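Local coordinates for cyclopropane mycolic acid synthase MmaA2 (Mycobacterium tuberculosis, PDB 1TPY), which converts a double bond of mycolic acids to a cis-cyclopropane ring, using a methylene group from S-adenosyl-L-methionine, at residues F23-D28 / S248-I253. Sequence-based numbering, arbitrary orientation.
Sequences FRLFLD and SEAIAI
Leu25 lays its two methyl groups over one side of helix 247-253, against Glu249, Ala250 and Ile253. The contact joins two peripheral elements of the S-adenosylmethionine-dependent methyltransferase (Rossmann-like) fold: segment 23-28, on helix 20-24, and the short helix 247-253, which comes between helices 229-245 and 256-275 in the chain. It is a small apolar contact that buries 138 Å² in all, and Leu25 alone supplies the side of 23-28. The CG of Leu25 stands anti to its carbonyl carbon (chi1 -63°), and the extended chi2 carries the branched end out to the helix. CD1 presses on the backbone of the facing turn, 3.4 Å from Ala250 CA, which is tighter than a usual carbon-carbon contact. The same CD1 is 3.7 Å from CB of Ala250. The second methyl, CD2, meets CB of Glu249 at 3.8 Å. Only the aliphatic root of Glu249 takes part: the chain bends at chi2 (71°), and its carboxylate leads away from the leucine. There OE2 accepts a 2.9 Å hydrogen bond from OG of Ser248, which approaches from above the carboxylate plane, 57° out of it. Around the contact, His246 also touches Leu25, while Leu243 and Tyr259 pack on Ala250 from the two flanking helices. The backbone around Leu25 is held by Phe23 O, which accepts from both Phe26 N and Leu27 N. One turn after Glu249, Ile253 meets Leu25 tip to tip, its CD1 4.1 Å from both CD1 and CD2 of Leu25.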
loop_
_atom_site.group_PDB
_atom_site.type_symbol
_atom_site.label_atom_id
_atom_site.label_comp_id
_atom_site.label_asym_id
_atom_site.label_seq_id
_atom_site.Cartn_x
_atom_site.Cartn_y
_atom_site.Cartn_z
ATOM N N PHE A 23 -6.882 9.043 11.214
ATOM C CA PHE A 23 -5.636 8.663 10.563
ATOM C C PHE A 23 -4.619 9.790 10.608
ATOM O O PHE A 23 -3.418 9.540 10.708
ATOM C CB PHE A 23 -5.889 8.237 9.110
ATOM C CG PHE A 23 -6.500 6.868 8.983
ATOM C CD1 PHE A 23 -7.799 6.709 8.522
ATOM C CD2 PHE A 23 -5.778 5.735 9.361
ATOM C CE1 PHE A 23 -8.378 5.448 8.443
ATOM C CE2 PHE A 23 -6.348 4.467 9.286
ATOM C CZ PHE A 23 -7.654 4.323 8.826
ATOM N N ARG A 24 -5.094 11.031 10.550
ATOM C CA ARG A 24 -4.185 12.171 10.590
ATOM C C ARG A 24 -3.433 12.245 11.916
ATOM O O ARG A 24 -2.398 12.893 12.013
ATOM C CB ARG A 24 -4.949 13.477 10.351
ATOM C CG ARG A 24 -4.638 14.132 9.006
ATOM C CD ARG A 24 -5.177 15.560 8.931
ATOM N NE ARG A 24 -6.628 15.599 8.774
ATOM C CZ ARG A 24 -7.272 15.238 7.668
ATOM N NH1 ARG A 24 -6.597 14.803 6.612
ATOM N NH2 ARG A 24 -8.596 15.317 7.614
ATOM N N LEU A 25 -3.960 11.577 12.934
ATOM C CA LEU A 25 -3.332 11.565 14.254
ATOM C C LEU A 25 -1.994 10.837 14.275
ATOM O O LEU A 25 -1.127 11.169 15.080
ATOM C CB LEU A 25 -4.250 10.906 15.286
ATOM C CG LEU A 25 -5.606 11.547 15.590
ATOM C CD1 LEU A 25 -6.318 10.714 16.646
ATOM C CD2 LEU A 25 -5.418 12.988 16.078
ATOM N N PHE A 26 -1.813 9.842 13.409
ATOM C CA PHE A 26 -0.554 9.111 13.428
ATOM C C PHE A 26 0.213 8.992 12.113
ATOM O O PHE A 26 1.410 8.707 12.122
ATOM C CB PHE A 26 -0.767 7.727 14.060
ATOM C CG PHE A 26 -1.601 6.788 13.234
ATOM C CD1 PHE A 26 -1.018 6.019 12.231
ATOM C CD2 PHE A 26 -2.963 6.643 13.488
ATOM C CE1 PHE A 26 -1.778 5.114 11.496
ATOM C CE2 PHE A 26 -3.737 5.741 12.760
ATOM C CZ PHE A 26 -3.147 4.975 11.763
ATOM N N LEU A 27 -0.448 9.216 10.984
ATOM C CA LEU A 27 0.265 9.133 9.711
ATOM C C LEU A 27 1.103 10.394 9.559
ATOM O O LEU A 27 0.873 11.382 10.260
ATOM C CB LEU A 27 -0.717 9.028 8.541
ATOM C CG LEU A 27 -1.599 7.777 8.486
ATOM C CD1 LEU A 27 -2.520 7.852 7.270
ATOM C CD2 LEU A 27 -0.719 6.535 8.430
ATOM N N ASP A 28 2.083 10.366 8.662
ATOM C CA ASP A 28 2.898 11.553 8.445
ATOM C C ASP A 28 1.977 12.540 7.726
ATOM O O ASP A 28 0.889 12.169 7.291
ATOM C CB ASP A 28 4.117 11.238 7.580
ATOM C CG ASP A 28 3.763 11.076 6.121
ATOM O OD1 ASP A 28 3.306 9.981 5.723
ATOM O OD2 ASP A 28 3.924 12.059 5.377
ATOM N N SER A 248 -5.590 11.053 23.824
ATOM C CA SER A 248 -6.814 11.783 24.150
ATOM C C SER A 248 -7.570 12.225 22.897
ATOM O O SER A 248 -8.792 12.102 22.839
ATOM C CB SER A 248 -6.498 12.988 25.049
ATOM O OG SER A 248 -5.459 13.782 24.506
ATOM N N GLU A 249 -6.851 12.727 21.895
ATOM C CA GLU A 249 -7.485 13.157 20.646
ATOM C C GLU A 249 -8.163 11.955 19.984
ATOM O O GLU A 249 -9.290 12.057 19.478
ATOM C CB GLU A 249 -6.452 13.750 19.674
ATOM C CG GLU A 249 -5.789 15.049 20.132
ATOM C CD GLU A 249 -4.827 14.845 21.295
ATOM O OE1 GLU A 249 -4.293 15.848 21.813
ATOM O OE2 GLU A 249 -4.598 13.681 21.689
ATOM N N ALA A 250 -7.474 10.816 20.000
ATOM C CA ALA A 250 -7.999 9.587 19.410
ATOM C C ALA A 250 -9.309 9.187 20.083
ATOM O O ALA A 250 -10.291 8.863 19.415
ATOM C CB ALA A 250 -6.978 8.466 19.551
ATOM N N ILE A 251 -9.314 9.211 21.412
ATOM C CA ILE A 251 -10.498 8.860 22.182
ATOM C C ILE A 251 -11.657 9.812 21.885
ATOM O O ILE A 251 -12.810 9.392 21.813
ATOM C CB ILE A 251 -10.190 8.879 23.698
ATOM C CG1 ILE A 251 -9.236 7.730 24.035
ATOM C CG2 ILE A 251 -11.485 8.790 24.505
ATOM C CD1 ILE A 251 -8.914 7.595 25.511
ATOM N N ALA A 252 -11.347 11.092 21.713
ATOM C CA ALA A 252 -12.369 12.095 21.423
ATOM C C ALA A 252 -12.985 11.883 20.044
ATOM O O ALA A 252 -14.209 11.869 19.899
ATOM C CB ALA A 252 -11.767 13.498 21.512
ATOM N N ILE A 253 -12.128 11.727 19.038
ATOM C CA ILE A 253 -12.569 11.526 17.661
ATOM C C ILE A 253 -13.301 10.203 17.478
ATOM O O ILE A 253 -14.267 10.116 16.719
ATOM C CB ILE A 253 -11.373 11.550 16.686
ATOM C CG1 ILE A 253 -10.740 12.940 16.684
ATOM C CG2 ILE A 253 -11.831 11.165 15.283
ATOM C CD1 ILE A 253 -9.523 13.051 15.799
#